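Local coordinates for protein GTP pyrophosphokinase (Chlorobaculum tepidum, PDB 3IBW) that is the ACT domain of a (p)ppGpp-synthesising GTP pyrophosphokinase and probably serves as a regulatory module of that enzyme, at residues A[24-29]-A[45-50]; A[6-11]-A[61-66]; A[17-22]-A[38-43]. The protein carries 1 engineered substitution. All blocks are in the same frame, centred on the assembly; numbering follows the deposited sequence.

Interaction 1. Residues A[24-29]-A[45-50]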
loop_
_atom_site.group_PDB
_atom_site.type_symbol
_atom_site.label_atom_id
_atom_site.label_comp_id
_atom_site.label_asym_id
_atom_site.label_seq_id
_atom_site.Cartn_x
_atom_site.Cartn_y
_atom_site.Cartn_z
ATOM N N GLY A 24 -2.594 -0.568 5.955
ATOM C CA GLY A 24 -2.622 0.410 7.034
ATOM C C GLY A 24 -1.397 0.320 7.936
ATOM O O GLY A 24 -0.840 1.340 8.348
ATOM N N VAL A 25 -0.978 -0.906 8.248
ATOM C CA VAL A 25 0.195 -1.153 9.088
ATOM C C VAL A 25 1.434 -0.580 8.410
ATOM O O VAL A 25 2.271 0.063 9.048
ATOM C CB VAL A 25 0.415 -2.675 9.303
ATOM C CG1 VAL A 25 1.772 -2.927 9.957
ATOM C CG2 VAL A 25 -0.703 -3.241 10.164
ATOM N N ILE A 26 1.545 -0.825 7.110
ATOM C CA ILE A 26 2.676 -0.337 6.327
ATOM C C ILE A 26 2.707 1.196 6.291
ATOM O O ILE A 26 3.763 1.807 6.446
ATOM C CB ILE A 26 2.610 -0.876 4.880
ATOM C CG1 ILE A 26 2.870 -2.386 4.880
ATOM C CG2 ILE A 26 3.630 -0.152 3.999
ATOM C CD1 ILE A 26 2.577 -3.054 3.554
ATOM N N SER A 27 1.545 1.814 6.094
ATOM C CA SER A 27 1.472 3.268 6.033
ATOM C C SER A 27 1.918 3.896 7.353
ATOM O O SER A 27 2.552 4.951 7.359
ATOM C CB SER A 27 0.044 3.718 5.677
ATOM O OG SER A 27 -0.873 3.471 6.726
ATOM N N LYS A 28 1.603 3.238 8.468
ATOM C CA LYS A 28 1.978 3.756 9.779
ATOM C C LYS A 28 3.460 3.582 10.115
ATOM O O LYS A 28 3.955 4.147 11.090
ATOM C CB LYS A 28 1.065 3.159 10.857
ATOM C CG LYS A 28 -0.351 3.736 10.788
ATOM C CD LYS A 28 -1.296 3.041 11.757
ATOM C CE LYS A 28 -2.739 3.437 11.473
ATOM N NZ LYS A 28 -3.725 2.440 11.985
ATOM N N PHE A 29 4.164 2.803 9.302
ATOM C CA PHE A 29 5.604 2.615 9.485
ATOM C C PHE A 29 6.341 3.959 9.421
ATOM O O PHE A 29 5.967 4.856 8.659
ATOM C CB PHE A 29 6.207 1.787 8.349
ATOM C CG PHE A 29 5.986 0.316 8.468
ATOM C CD1 PHE A 29 5.602 -0.239 9.677
ATOM C CD2 PHE A 29 6.215 -0.527 7.380
ATOM C CE1 PHE A 29 5.416 -1.611 9.807
ATOM C CE2 PHE A 29 6.032 -1.905 7.501
ATOM C CZ PHE A 29 5.640 -2.445 8.721
ATOM N N PHE A 45 -3.268 -13.165 -0.204
ATOM C CA PHE A 45 -2.716 -11.953 -0.786
ATOM C C PHE A 45 -1.206 -12.053 -0.595
ATOM O O PHE A 45 -0.725 -12.691 0.353
ATOM C CB PHE A 45 -3.263 -10.672 -0.109
ATOM C CG PHE A 45 -2.697 -10.414 1.257
ATOM C CD1 PHE A 45 -1.442 -9.830 1.410
ATOM C CD2 PHE A 45 -3.393 -10.811 2.390
ATOM C CE1 PHE A 45 -0.883 -9.665 2.672
ATOM C CE2 PHE A 45 -2.841 -10.654 3.659
ATOM C CZ PHE A 45 -1.584 -10.075 3.800
ATOM N N THR A 46 -0.462 -11.466 -1.523
ATOM C CA THR A 46 0.986 -11.426 -1.418
ATOM C C THR A 46 1.321 -9.945 -1.523
ATOM O O THR A 46 0.627 -9.185 -2.208
ATOM C CB THR A 46 1.699 -12.201 -2.545
ATOM O OG1 THR A 46 1.295 -11.688 -3.817
ATOM C CG2 THR A 46 1.368 -13.678 -2.459
ATOM N N CYS A 47 2.371 -9.530 -0.829
ATOM C CA CYS A 47 2.778 -8.137 -0.852
ATOM C C CYS A 47 4.288 -8.023 -0.780
ATOM O O CYS A 47 4.889 -8.478 0.191
ATOM C CB CYS A 47 2.177 -7.387 0.340
ATOM S SG CYS A 47 2.580 -5.623 0.368
ATOM N N ASN A 48 4.895 -7.443 -1.813
ATOM C CA ASN A 48 6.338 -7.218 -1.836
ATOM C C ASN A 48 6.492 -5.715 -1.612
ATOM O O ASN A 48 5.949 -4.902 -2.360
ATOM C CB ASN A 48 6.950 -7.623 -3.178
ATOM C CG ASN A 48 7.128 -9.123 -3.308
ATOM O OD1 ASN A 48 6.797 -9.887 -2.399
ATOM N ND2 ASN A 48 7.658 -9.553 -4.442
ATOM N N LEU A 49 7.243 -5.362 -0.576
ATOM C CA LEU A 49 7.464 -3.978 -0.188
ATOM C C LEU A 49 8.945 -3.631 -0.210
ATOM O O LEU A 49 9.763 -4.398 0.298
ATOM C CB LEU A 49 6.909 -3.781 1.235
ATOM C CG LEU A 49 7.273 -2.569 2.102
ATOM C CD1 LEU A 49 6.638 -1.312 1.527
ATOM C CD2 LEU A 49 6.787 -2.794 3.531
HETATM N N MSE A 50 9.293 -2.505 -0.831
HETATM C CA MSE A 50 10.683 -2.047 -0.844
HETATM C C MSE A 50 10.648 -0.734 -0.075
HETATM O O MSE A 50 9.864 0.164 -0.390
HETATM C CB MSE A 50 11.197 -1.786 -2.260
HETATM C CG MSE A 50 11.210 -3.011 -3.150
HETATM SE SE MSE A 50 12.488 -4.341 -2.588
HETATM C CE MSE A 50 13.983 -3.185 -2.149
#

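Interaction 2. Residues A[6-11]-A[61-66]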
loop_
_atom_site.group_PDB
_atom_site.type_symbol
_atom_site.label_atom_id
_atom_site.label_comp_id
_atom_site.label_asym_id
_atom_site.label_seq_id
_atom_site.Cartn_x
_atom_site.Cartn_y
_atom_site.Cartn_z
ATOM N N ALA A 6 15.741 -2.000 1.510
ATOM C CA ALA A 6 15.457 -3.362 1.945
ATOM C C ALA A 6 14.105 -3.816 1.396
ATOM O O ALA A 6 13.225 -2.996 1.121
ATOM C CB ALA A 6 15.446 -3.451 3.466
ATOM N N GLY A 7 13.953 -5.128 1.237
ATOM C CA GLY A 7 12.711 -5.681 0.731
ATOM C C GLY A 7 12.060 -6.589 1.758
ATOM O O GLY A 7 12.751 -7.286 2.507
ATOM N N ILE A 8 10.729 -6.577 1.794
ATOM C CA ILE A 8 9.958 -7.406 2.721
ATOM C C ILE A 8 8.814 -8.058 1.943
ATOM O O ILE A 8 8.137 -7.392 1.161
ATOM C CB ILE A 8 9.290 -6.573 3.855
ATOM C CG1 ILE A 8 10.338 -5.830 4.684
ATOM C CG2 ILE A 8 8.461 -7.492 4.753
ATOM C CD1 ILE A 8 9.721 -4.906 5.724
ATOM N N ARG A 9 8.605 -9.352 2.152
ATOM C CA ARG A 9 7.512 -10.046 1.485
ATOM C C ARG A 9 6.545 -10.579 2.531
ATOM O O ARG A 9 6.950 -11.264 3.473
ATOM C CB ARG A 9 8.027 -11.204 0.632
ATOM C CG ARG A 9 6.911 -12.081 0.061
ATOM C CD ARG A 9 7.445 -12.979 -1.039
ATOM N NE ARG A 9 6.479 -13.974 -1.501
ATOM C CZ ARG A 9 5.571 -13.768 -2.449
ATOM N NH1 ARG A 9 5.478 -12.584 -3.041
ATOM N NH2 ARG A 9 4.775 -14.759 -2.829
ATOM N N ILE A 10 5.267 -10.256 2.356
ATOM C CA ILE A 10 4.219 -10.698 3.269
ATOM C C ILE A 10 3.209 -11.538 2.495
ATOM O O ILE A 10 2.830 -11.189 1.377
ATOM C CB ILE A 10 3.454 -9.492 3.881
ATOM C CG1 ILE A 10 4.436 -8.534 4.554
ATOM C CG2 ILE A 10 2.399 -9.971 4.887
ATOM C CD1 ILE A 10 4.624 -7.237 3.794
ATOM N N VAL A 11 2.790 -12.654 3.084
ATOM C CA VAL A 11 1.787 -13.519 2.470
ATOM C C VAL A 11 0.773 -13.782 3.590
ATOM O O VAL A 11 1.151 -14.118 4.718
ATOM C CB VAL A 11 2.396 -14.855 1.960
ATOM C CG1 VAL A 11 1.300 -15.690 1.279
ATOM C CG2 VAL A 11 3.536 -14.574 0.977
ATOM N N THR A 61 12.115 -4.920 13.374
ATOM C CA THR A 61 10.942 -4.482 14.133
ATOM C C THR A 61 9.725 -4.269 13.229
ATOM O O THR A 61 8.591 -4.504 13.646
ATOM C CB THR A 61 11.216 -3.178 14.922
ATOM O OG1 THR A 61 11.304 -2.068 14.022
ATOM C CG2 THR A 61 12.513 -3.296 15.688
ATOM N N LEU A 62 9.947 -3.825 11.995
ATOM C CA LEU A 62 8.832 -3.626 11.073
ATOM C C LEU A 62 8.302 -4.998 10.640
ATOM O O LEU A 62 7.090 -5.189 10.526
ATOM C CB LEU A 62 9.278 -2.826 9.839
ATOM C CG LEU A 62 9.953 -1.470 10.103
ATOM C CD1 LEU A 62 10.346 -0.821 8.772
ATOM C CD2 LEU A 62 9.019 -0.562 10.894
HETATM N N MSE A 63 9.200 -5.953 10.399
HETATM C CA MSE A 63 8.768 -7.286 9.992
HETATM C C MSE A 63 8.029 -7.981 11.134
HETATM O O MSE A 63 7.051 -8.690 10.897
HETATM C CB MSE A 63 9.967 -8.113 9.527
HETATM C CG MSE A 63 10.597 -7.558 8.263
HETATM SE SE MSE A 63 11.842 -8.802 7.487
HETATM C CE MSE A 63 13.285 -8.623 8.738
ATOM N N ASP A 64 8.486 -7.771 12.370
ATOM C CA ASP A 64 7.829 -8.366 13.535
ATOM C C ASP A 64 6.402 -7.814 13.699
ATOM O O ASP A 64 5.488 -8.562 14.040
ATOM C CB ASP A 64 8.657 -8.118 14.803
ATOM C CG ASP A 64 9.893 -8.999 14.868
ATOM O OD1 ASP A 64 10.028 -9.907 14.017
ATOM O OD2 ASP A 64 10.725 -8.798 15.775
ATOM N N LYS A 65 6.216 -6.517 13.460
ATOM C CA LYS A 65 4.893 -5.891 13.538
ATOM C C LYS A 65 3.938 -6.538 12.527
ATOM O O LYS A 65 2.782 -6.817 12.836
ATOM C CB LYS A 65 4.976 -4.395 13.229
ATOM C CG LYS A 65 5.329 -3.524 14.419
ATOM C CD LYS A 65 4.696 -2.144 14.283
ATOM C CE LYS A 65 3.186 -2.186 14.525
ATOM N NZ LYS A 65 2.805 -1.696 15.886
ATOM N N LEU A 66 4.425 -6.761 11.312
ATOM C CA LEU A 66 3.617 -7.385 10.269
ATOM C C LEU A 66 3.326 -8.853 10.578
ATOM O O LEU A 66 2.222 -9.330 10.326
ATOM C CB LEU A 66 4.339 -7.303 8.924
ATOM C CG LEU A 66 4.411 -5.912 8.285
ATOM C CD1 LEU A 66 5.559 -5.854 7.293
ATOM C CD2 LEU A 66 3.088 -5.594 7.603
#

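Interaction 3. Residues A[17-22]-A[38-43]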
loop_
_atom_site.group_PDB
_atom_site.type_symbol
_atom_site.label_atom_id
_atom_site.label_comp_id
_atom_site.label_asym_id
_atom_site.label_seq_id
_atom_site.Cartn_x
_atom_site.Cartn_y
_atom_site.Cartn_z
ATOM N N GLY A 17 -11.057 -8.016 5.531
ATOM C CA GLY A 17 -10.370 -6.745 5.394
ATOM C C GLY A 17 -8.860 -6.773 5.593
ATOM O O GLY A 17 -8.253 -5.758 5.935
HETATM N N MSE A 18 -8.245 -7.928 5.367
HETATM C CA MSE A 18 -6.801 -8.072 5.550
HETATM C C MSE A 18 -5.905 -7.213 4.650
HETATM O O MSE A 18 -4.871 -6.719 5.106
HETATM C CB MSE A 18 -6.401 -9.540 5.388
HETATM C CG MSE A 18 -6.679 -10.420 6.599
HETATM SE SE MSE A 18 -5.679 -9.852 8.159
HETATM C CE MSE A 18 -4.009 -9.376 7.320
ATOM N N THR A 19 -6.280 -7.030 3.385
ATOM C CA THR A 19 -5.451 -6.226 2.487
ATOM C C THR A 19 -5.438 -4.782 2.986
ATOM O O THR A 19 -4.391 -4.134 3.009
ATOM C CB THR A 19 -5.939 -6.319 1.021
ATOM O OG1 THR A 19 -7.342 -6.038 0.965
ATOM C CG2 THR A 19 -5.663 -7.724 0.458
ATOM N N ASN A 20 -6.600 -4.276 3.389
ATOM C CA ASN A 20 -6.674 -2.923 3.937
ATOM C C ASN A 20 -5.906 -2.867 5.264
ATOM O O ASN A 20 -5.217 -1.884 5.547
ATOM C CB ASN A 20 -8.128 -2.512 4.193
ATOM C CG ASN A 20 -8.835 -2.055 2.937
ATOM O OD1 ASN A 20 -9.275 -0.906 2.837
ATOM N ND2 ASN A 20 -8.936 -2.946 1.963
ATOM N N GLN A 21 -6.021 -3.910 6.085
ATOM C CA GLN A 21 -5.313 -3.914 7.364
ATOM C C GLN A 21 -3.799 -3.864 7.181
ATOM O O GLN A 21 -3.118 -3.087 7.853
ATOM C CB GLN A 21 -5.687 -5.148 8.204
ATOM C CG GLN A 21 -4.805 -5.326 9.442
ATOM C CD GLN A 21 -5.461 -6.149 10.538
ATOM O OE1 GLN A 21 -6.346 -6.960 10.277
ATOM N NE2 GLN A 21 -5.015 -5.949 11.776
ATOM N N ILE A 22 -3.273 -4.674 6.264
ATOM C CA ILE A 22 -1.832 -4.713 6.040
ATOM C C ILE A 22 -1.311 -3.422 5.429
ATOM O O ILE A 22 -0.214 -2.962 5.756
ATOM C CB ILE A 22 -1.437 -5.927 5.155
ATOM C CG1 ILE A 22 -1.428 -7.204 6.004
ATOM C CG2 ILE A 22 -0.061 -5.713 4.551
ATOM C CD1 ILE A 22 -0.502 -7.137 7.214
ATOM N N LEU A 38 1.116 -5.421 -4.354
ATOM C CA LEU A 38 0.186 -6.262 -3.602
ATOM C C LEU A 38 -0.854 -6.835 -4.548
ATOM O O LEU A 38 -1.352 -6.140 -5.437
ATOM C CB LEU A 38 -0.501 -5.443 -2.495
ATOM C CG LEU A 38 -1.499 -6.184 -1.588
ATOM C CD1 LEU A 38 -1.532 -5.535 -0.217
ATOM C CD2 LEU A 38 -2.892 -6.192 -2.220
ATOM N N ASN A 39 -1.173 -8.108 -4.356
ATOM C CA ASN A 39 -2.156 -8.771 -5.197
ATOM C C ASN A 39 -2.923 -9.767 -4.352
ATOM O O ASN A 39 -2.324 -10.512 -3.583
ATOM C CB ASN A 39 -1.460 -9.499 -6.347
ATOM C CG ASN A 39 -2.012 -9.101 -7.691
ATOM O OD1 ASN A 39 -3.179 -9.356 -7.994
ATOM N ND2 ASN A 39 -1.179 -8.469 -8.507
ATOM N N ALA A 40 -4.245 -9.771 -4.480
ATOM C CA ALA A 40 -5.072 -10.706 -3.727
ATOM C C ALA A 40 -5.683 -11.660 -4.750
ATOM O O ALA A 40 -6.345 -11.227 -5.695
ATOM C CB ALA A 40 -6.154 -9.959 -2.968
ATOM N N LYS A 41 -5.463 -12.956 -4.546
ATOM C CA LYS A 41 -5.944 -13.990 -5.460
ATOM C C LYS A 41 -5.818 -15.381 -4.835
ATOM O O LYS A 41 -4.911 -15.629 -4.042
ATOM C CB LYS A 41 -5.107 -13.936 -6.742
ATOM C CG LYS A 41 -5.211 -15.159 -7.647
ATOM C CD LYS A 41 -4.404 -14.968 -8.924
ATOM C CE LYS A 41 -2.923 -14.801 -8.625
ATOM N NZ LYS A 41 -2.186 -14.193 -9.768
ATOM N N ASP A 42 -6.729 -16.280 -5.200
ATOM C CA ASP A 42 -6.726 -17.653 -4.701
ATOM C C ASP A 42 -6.936 -17.793 -3.189
ATOM O O ASP A 42 -6.499 -18.777 -2.581
ATOM C CB ASP A 42 -5.421 -18.353 -5.116
ATOM C CG ASP A 42 -5.305 -18.536 -6.627
ATOM O OD1 ASP A 42 -6.350 -18.747 -7.280
ATOM O OD2 ASP A 42 -4.172 -18.490 -7.158
ATOM N N GLY A 43 -7.618 -16.816 -2.593
ATOM C CA GLY A 43 -7.874 -16.845 -1.164
ATOM C C GLY A 43 -6.770 -16.220 -0.323
ATOM O O GLY A 43 -6.891 -16.118 0.898
#

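Interaction 1. Residues A[24-29]-A[45-50]
Ile-26, near the end of helix 18-28, and Phe-29, just past it, pack on Cys-47 and Leu-49 of strand 44-53; the contact is apolar and no hydrogen bond crosses it. Ile-26 and Leu-49 meet end-on: CG2 of Ile-26 lies 4.1 Å from CD1 of Leu-49 and touches its CD2 as well. The other branch of Ile-26 goes to the neighbouring inward residue of the strand, its CD1 meeting SG of Cys-47 at 4.1 Å. CG of Leu-49 stands anti to the backbone N (chi1 164°), which carries both methyls up to the helix. CD2 of Leu-49 also meets the ring of Phe-29 at the rim, near the ring plane, 4.1 Å from CE2.

Within 24-29 the ring of Phe-29 has Val-25 O and Ile-26 CA over one face. In the last helical turn, Ser-27 OG donates to Gly-24 O at 2.7 Å, and Lys-28 N reaches the same oxygen from the same face of its plane. Ile-33 of strand 32-41 touches both Ile-26 and Leu-49, while Leu-62 and Leu-66 of helix 56-67 pack on Phe-29. Such a helix laid on one face of an antiparallel sheet is characteristic of the ACT domain's ferredoxin-like βαββαβ fold.

Interaction 2. Residues A[6-11]-A[61-66]
The second helix of the βαββαβ fold is seated here on a central strand of the sheet: Ile-8 and Ile-10 of strand 4-13 meet Met-63 and Leu-66 of helix 56-67. The two segments run nearly parallel, at 8°, their axes approaching to 10.2 Å, and the contact is wholly apolar. CD1 of Ile-8 comes to 3.8 Å from CG of Met-63, a selenomethionine, and CG1 and CG2 of the same isoleucine also lie against that methylene. Ile-8 therefore meets the base of the Met-63 chain, not its selenium.

One turn on, CD1 of Leu-66 is shared by both isoleucines. It lies 4.2 Å from CG2 of Ile-8 and 3.9 Å from CD1 of Ile-10, whose side chain crosses that of Leu-66 at about a right angle. In Ile-8, CG1 is anti to the carbonyl carbon (chi1 -60°) and CG2 anti to the backbone N, an arrangement that sends one branch to Met-63 and the other between Met-63 and Leu-66. Replacing Ile-8 by alanine removes the branches that touch both, which would probably open a gap beneath Met-63 and leave Leu-66 with Ile-10 as its remaining support from this strand. Val-75 of strand 72-78 and Leu-59 of helix 56-67 also pack on Ile-8. Helix 56-67 thus forms the connection of a beta-alpha-beta crossover from strand 44-53 to strand 72-78, passing over strand 4-13, as in the ferredoxin-like ACT fold.

Interaction 3. Residues A[17-22]-A[38-43]
A single methyl makes the contact: CG2 of Thr-19, in the first turn of helix 18-28, lies 4.1 Å from CD2 of Leu-38 and equally 4.1 Å from CB of Ala-40. These are two successive inward residues of strand 32-41, and the methyl rests against both. The side chains of Thr-19 and Leu-38 cross at about a right angle. With chi1 at 51°, Thr-19 places CG2 anti to its carbonyl carbon and beside its backbone N, the rotation that gives the methyl to the strand while OG1 takes a separate partner. That partner belongs to the other chain: OG1 is hydrogen-bonded to the backbone O of Ile-33 of the second subunit, so one residue serves the packing within its own chain with its methyl and the dimer interface with its hydroxyl.

Farther out, Gly-17 holds the N-cap position with a positive phi that favours glycine, and its O accepts from Gln-21 N at 2.9 Å. Phe-45 of strand 44-53 packs on Thr-19 and Ala-40, joining the two segments from the adjacent strand. Strand 32-41 is outermost in the sheet of its own chain, but at Leu-38 and Asn-39 it pairs antiparallel with a strand of the second subunit, which continues the sheet beside the start of helix 18-28 of the first chain.

Interactions 1 and 3 share helix 18-28, gripping its C-terminal and N-terminal ends respectively, with centres about 11 Å apart. Interaction 2 adds helix 56-67; its centre lies about 8 Å from that of interaction 1 and about 15 Å from that of interaction 3. All three reach one antiparallel sheet, on its adjacent strands 4-13, 44-53 and 32-41. Cys-47 and Leu-49 pair with Ile-10 and Ile-8, joining interactions 1 and 2 through probable backbone hydrogen bonds. Along the chain, interaction 2 spans the other two, whose segments alternate. Together the contacts pack both helices against the sheet of a single ACT domain, and interaction 3 carries that packing to the edge where the second subunit extends the sheet.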